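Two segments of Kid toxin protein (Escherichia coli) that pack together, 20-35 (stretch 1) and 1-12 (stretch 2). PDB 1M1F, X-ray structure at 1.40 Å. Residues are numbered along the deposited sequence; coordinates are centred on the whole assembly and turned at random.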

# COMPACT_ATOMS: atom_id res chain seq x y z
N GLN A 20 -1.54 13.83 -0.76
CA GLN A 20 -2.57 14.51 0.03
C GLN A 20 -3.89 14.66 -0.72
O GLN A 20 -3.99 14.39 -1.92
CB GLN A 20 -2.12 15.94 0.38
CG GLN A 20 -0.68 16.09 0.86
CD GLN A 20 -0.35 17.51 1.32
OE1 GLN A 20 0.57 17.71 2.12
NE2 GLN A 20 -1.09 18.49 0.81
N GLY A 21 -4.90 15.10 0.02
CA GLY A 21 -6.16 15.53 -0.57
C GLY A 21 -7.28 14.52 -0.73
O GLY A 21 -7.14 13.33 -0.47
N THR A 22 -8.43 15.04 -1.15
CA THR A 22 -9.56 14.23 -1.54
C THR A 22 -9.40 14.07 -3.05
O THR A 22 -9.33 15.06 -3.78
CB THR A 22 -10.87 14.92 -1.21
OG1 THR A 22 -11.04 14.96 0.21
CG2 THR A 22 -12.05 14.11 -1.70
N ARG A 23 -9.33 12.83 -3.51
CA ARG A 23 -9.06 12.57 -4.91
C ARG A 23 -9.52 11.18 -5.28
O ARG A 23 -9.83 10.35 -4.42
CB ARG A 23 -7.57 12.71 -5.19
CG ARG A 23 -6.71 11.70 -4.46
CD ARG A 23 -5.22 11.88 -4.68
NE ARG A 23 -4.75 13.21 -4.32
CZ ARG A 23 -4.43 14.17 -5.19
NH1 ARG A 23 -4.50 13.97 -6.50
NH2 ARG A 23 -4.02 15.35 -4.74
N PRO A 24 -9.59 10.91 -6.58
CA PRO A 24 -9.92 9.57 -7.04
C PRO A 24 -8.80 8.61 -6.68
O PRO A 24 -7.62 8.98 -6.71
CB PRO A 24 -10.03 9.72 -8.56
CG PRO A 24 -10.05 11.19 -8.82
CD PRO A 24 -9.35 11.84 -7.69
N VAL A 25 -9.20 7.40 -6.32
CA VAL A 25 -8.27 6.32 -6.07
C VAL A 25 -8.78 5.08 -6.79
O VAL A 25 -9.99 4.92 -7.01
CB VAL A 25 -8.06 6.01 -4.56
CG1 VAL A 25 -7.61 7.25 -3.80
CG2 VAL A 25 -9.30 5.42 -3.94
N LEU A 26 -7.86 4.21 -7.19
CA LEU A 26 -8.18 2.98 -7.91
C LEU A 26 -8.04 1.78 -7.00
O LEU A 26 -6.99 1.60 -6.38
CB LEU A 26 -7.25 2.83 -9.11
CG LEU A 26 -7.41 1.59 -9.99
CD1 LEU A 26 -8.79 1.57 -10.62
CD2 LEU A 26 -6.32 1.54 -11.04
N ILE A 27 -9.07 0.95 -6.91
CA ILE A 27 -9.03 -0.23 -6.05
C ILE A 27 -8.20 -1.34 -6.69
O ILE A 27 -8.44 -1.73 -7.83
CB ILE A 27 -10.47 -0.71 -5.71
CG1 ILE A 27 -11.21 0.39 -4.93
CG2 ILE A 27 -10.42 -2.03 -4.91
CD1 ILE A 27 -12.59 0.03 -4.39
N VAL A 28 -7.22 -1.81 -5.94
CA VAL A 28 -6.29 -2.86 -6.38
C VAL A 28 -6.75 -4.27 -6.00
O VAL A 28 -6.54 -5.22 -6.76
CB VAL A 28 -4.90 -2.61 -5.73
CG1 VAL A 28 -3.92 -3.75 -5.99
CG2 VAL A 28 -4.32 -1.29 -6.23
N THR A 29 -7.33 -4.41 -4.82
CA THR A 29 -7.70 -5.72 -4.29
C THR A 29 -9.06 -6.18 -4.80
O THR A 29 -9.92 -5.36 -5.12
CB THR A 29 -7.69 -5.67 -2.75
OG1 THR A 29 -8.12 -4.38 -2.31
CG2 THR A 29 -6.27 -5.80 -2.20
N PRO A 30 -9.27 -7.50 -4.85
CA PRO A 30 -10.54 -8.04 -5.35
C PRO A 30 -11.68 -7.94 -4.36
O PRO A 30 -11.49 -7.74 -3.16
CB PRO A 30 -10.24 -9.51 -5.60
CG PRO A 30 -9.01 -9.82 -4.86
CD PRO A 30 -8.33 -8.55 -4.46
N ALA A 31 -12.89 -8.13 -4.88
CA ALA A 31 -14.11 -8.04 -4.09
C ALA A 31 -14.10 -8.84 -2.79
O ALA A 31 -14.49 -8.32 -1.75
CB ALA A 31 -15.29 -8.47 -4.95
N ALA A 32 -13.69 -10.11 -2.85
CA ALA A 32 -13.73 -10.96 -1.65
C ALA A 32 -12.85 -10.37 -0.54
O ALA A 32 -13.26 -10.28 0.62
CB ALA A 32 -13.33 -12.38 -1.98
N PHE A 33 -11.65 -9.95 -0.91
CA PHE A 33 -10.73 -9.31 0.01
C PHE A 33 -11.34 -8.04 0.60
O PHE A 33 -11.31 -7.81 1.80
CB PHE A 33 -9.44 -9.00 -0.75
CG PHE A 33 -8.37 -8.27 0.05
CD1 PHE A 33 -8.50 -6.93 0.38
CD2 PHE A 33 -7.21 -8.93 0.41
CE1 PHE A 33 -7.50 -6.28 1.07
CE2 PHE A 33 -6.21 -8.29 1.10
CZ PHE A 33 -6.35 -6.97 1.44
N ASN A 34 -11.93 -7.21 -0.25
CA ASN A 34 -12.49 -5.95 0.21
C ASN A 34 -13.66 -6.16 1.16
O ASN A 34 -13.81 -5.43 2.13
CB ASN A 34 -12.92 -5.13 -1.00
CG ASN A 34 -11.77 -4.84 -1.93
OD1 ASN A 34 -10.62 -4.74 -1.47
ND2 ASN A 34 -12.05 -4.71 -3.23
N ARG A 35 -14.46 -7.17 0.86
CA ARG A 35 -15.62 -7.51 1.68
C ARG A 35 -15.19 -8.01 3.05
O ARG A 35 -15.71 -7.58 4.07
CB ARG A 35 -16.43 -8.58 0.94
CG ARG A 35 -17.59 -9.20 1.68
CD ARG A 35 -18.34 -10.21 0.82
NE ARG A 35 -17.59 -11.46 0.62
CZ ARG A 35 -17.19 -11.93 -0.56
NH1 ARG A 35 -17.42 -11.27 -1.69
NH2 ARG A 35 -16.52 -13.08 -0.61
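Stretch 2 (1-12) MERGEIWLVSLD

Stretch 2 lies beside stretch 1 as an antiparallel strand. Strand 5-10 runs against strand 22-27 at 148° between their N-to-C directions, with a closest axial approach of 4.4 Å. Thr-22 faces Ser-10, Pro-24 faces Leu-8 and Leu-26 faces Ile-6, at CA-CA distances of 3.9, 4.3 and 4.5 Å.

The hydrogen-bonded pairs alternate with these. Arg-23 N donates to Val-9 O (3.0 Å) and Val-9 N to Arg-23 O (3.1 Å). Val-25 N donates to Trp-7 O (2.8 Å) and Trp-7 N to Val-25 O (2.9 Å). Ile-27 N reaches Glu-5 O at 2.9 Å. Pro-24 has no amide hydrogen to give, but its position is a non-hydrogen-bonded one, so the ladder loses nothing.

Stretch 2 begins with a type II turn from Glu-2 to Glu-5, closed by Glu-5 N to Glu-2 O (3.2 Å). Gly-4, with phi of 93°, suits this turn, and its N donates to Ile-27 O (2.9 Å). Arg-3 NE donates to Val-28 O (2.7 Å). Asn-34 ND2 serves both Met-1 O and Thr-29 O, each at 2.9 Å. Water 2 accepts from Arg-3 N (3.0 Å) and Ala-31 N (2.9 Å) and donates to Glu-2 OE1 (2.9 Å).

At the other end, Leu-11 N donates to Gly-21 O and Gly-21 N to Asp-12 OD1, both at 2.9 Å. Water 3 lies 2.7 Å from each of Ser-10 OG, Asp-12 OD2 and Thr-22 OG1, bonded to all three.

Side chains pack on both faces. Pro-24 CB meets Ile-6 CG2 at 3.6 Å; on the other face, Val-25 CG2 meets Val-9 CG1 at 3.7 Å. Ile-27 CD1 lies 3.4 Å from Trp-7 CD1, while Trp-7 NE1 donates to Glu-5 OE1 (2.8 Å).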

# COMPACT_ATOMS: atom_id res chain seq x y z
N MET A 1 -17.41 -3.99 -3.41
CA MET A 1 -16.46 -3.12 -4.17
C MET A 1 -15.43 -3.97 -4.89
O MET A 1 -14.79 -4.84 -4.30
CB MET A 1 -15.81 -2.08 -3.25
CG MET A 1 -14.68 -2.55 -2.37
SD MET A 1 -13.53 -1.19 -2.04
CE MET A 1 -14.53 -0.49 -0.66
N GLU A 2 -15.35 -3.74 -6.19
CA GLU A 2 -14.46 -4.48 -7.08
C GLU A 2 -13.11 -3.82 -7.40
O GLU A 2 -12.96 -2.60 -7.47
CB GLU A 2 -15.17 -4.70 -8.43
CG GLU A 2 -16.58 -5.28 -8.42
CD GLU A 2 -16.63 -6.73 -8.00
OE1 GLU A 2 -15.78 -7.53 -8.47
OE2 GLU A 2 -17.53 -7.09 -7.20
N ARG A 3 -12.13 -4.68 -7.64
CA ARG A 3 -10.89 -4.26 -8.25
C ARG A 3 -11.25 -3.50 -9.52
O ARG A 3 -12.14 -3.91 -10.27
CB ARG A 3 -10.06 -5.48 -8.63
CG ARG A 3 -8.91 -5.17 -9.55
CD ARG A 3 -8.12 -6.40 -9.94
NE ARG A 3 -7.31 -6.85 -8.82
CZ ARG A 3 -6.92 -8.09 -8.63
NH1 ARG A 3 -7.26 -9.03 -9.49
NH2 ARG A 3 -6.19 -8.40 -7.56
N GLY A 4 -10.54 -2.41 -9.78
CA GLY A 4 -10.75 -1.63 -10.99
C GLY A 4 -11.73 -0.47 -10.87
O GLY A 4 -11.88 0.31 -11.81
N GLU A 5 -12.38 -0.35 -9.73
CA GLU A 5 -13.25 0.80 -9.49
C GLU A 5 -12.42 2.00 -9.06
O GLU A 5 -11.43 1.87 -8.34
CB GLU A 5 -14.29 0.51 -8.41
CG GLU A 5 -15.31 -0.53 -8.82
CD GLU A 5 -16.25 -0.95 -7.70
OE1 GLU A 5 -16.04 -0.58 -6.54
OE2 GLU A 5 -17.21 -1.68 -8.01
N ILE A 6 -12.87 3.17 -9.48
CA ILE A 6 -12.34 4.44 -9.04
C ILE A 6 -13.34 5.01 -8.04
O ILE A 6 -14.55 5.08 -8.34
CB ILE A 6 -12.15 5.41 -10.21
CG1 ILE A 6 -11.05 4.90 -11.13
CG2 ILE A 6 -11.82 6.80 -9.71
CD1 ILE A 6 -10.82 5.77 -12.35
N TRP A 7 -12.83 5.35 -6.86
CA TRP A 7 -13.60 5.96 -5.77
C TRP A 7 -13.02 7.31 -5.41
O TRP A 7 -11.80 7.48 -5.41
CB TRP A 7 -13.59 5.06 -4.52
CG TRP A 7 -14.39 3.80 -4.64
CD1 TRP A 7 -14.24 2.82 -5.57
CD2 TRP A 7 -15.49 3.40 -3.82
NE1 TRP A 7 -15.16 1.83 -5.38
CE2 TRP A 7 -15.95 2.16 -4.31
CE3 TRP A 7 -16.14 3.95 -2.71
CZ2 TRP A 7 -17.01 1.47 -3.74
CZ3 TRP A 7 -17.20 3.28 -2.15
CH2 TRP A 7 -17.61 2.05 -2.65
N LEU A 8 -13.88 8.28 -5.12
CA LEU A 8 -13.44 9.58 -4.63
C LEU A 8 -13.38 9.52 -3.11
O LEU A 8 -14.38 9.22 -2.46
CB LEU A 8 -14.43 10.65 -5.07
CG LEU A 8 -14.07 12.08 -4.63
CD1 LEU A 8 -12.82 12.58 -5.29
CD2 LEU A 8 -15.23 13.02 -4.90
N VAL A 9 -12.22 9.81 -2.53
CA VAL A 9 -12.06 9.68 -1.09
C VAL A 9 -10.98 10.60 -0.55
O VAL A 9 -10.01 10.92 -1.24
CB VAL A 9 -11.74 8.19 -0.73
CG1 VAL A 9 -10.36 7.75 -1.25
CG2 VAL A 9 -11.89 7.93 0.77
N SER A 10 -11.18 11.05 0.70
CA SER A 10 -10.17 11.82 1.40
C SER A 10 -9.04 10.93 1.90
O SER A 10 -9.28 9.95 2.59
CB SER A 10 -10.77 12.54 2.61
OG SER A 10 -9.75 13.27 3.28
N LEU A 11 -7.82 11.31 1.54
CA LEU A 11 -6.62 10.62 2.01
C LEU A 11 -5.98 11.32 3.21
O LEU A 11 -4.97 10.85 3.74
CB LEU A 11 -5.60 10.57 0.87
CG LEU A 11 -6.00 9.77 -0.37
CD1 LEU A 11 -4.95 9.86 -1.46
CD2 LEU A 11 -6.25 8.32 0.02
N ASP A 12 -6.57 12.43 3.64
CA ASP A 12 -6.01 13.21 4.74
C ASP A 12 -6.40 12.62 6.09
O ASP A 12 -7.37 11.88 6.19
CB ASP A 12 -6.49 14.67 4.64
CG ASP A 12 -6.00 15.37 3.38
OD1 ASP A 12 -4.84 15.18 2.95
OD2 ASP A 12 -6.73 16.17 2.75
O HOH W 1 -16.49 -6.28 -1.97
O HOH W 2 -12.93 -7.58 -7.72
O HOH W 3 -9.39 15.73 2.24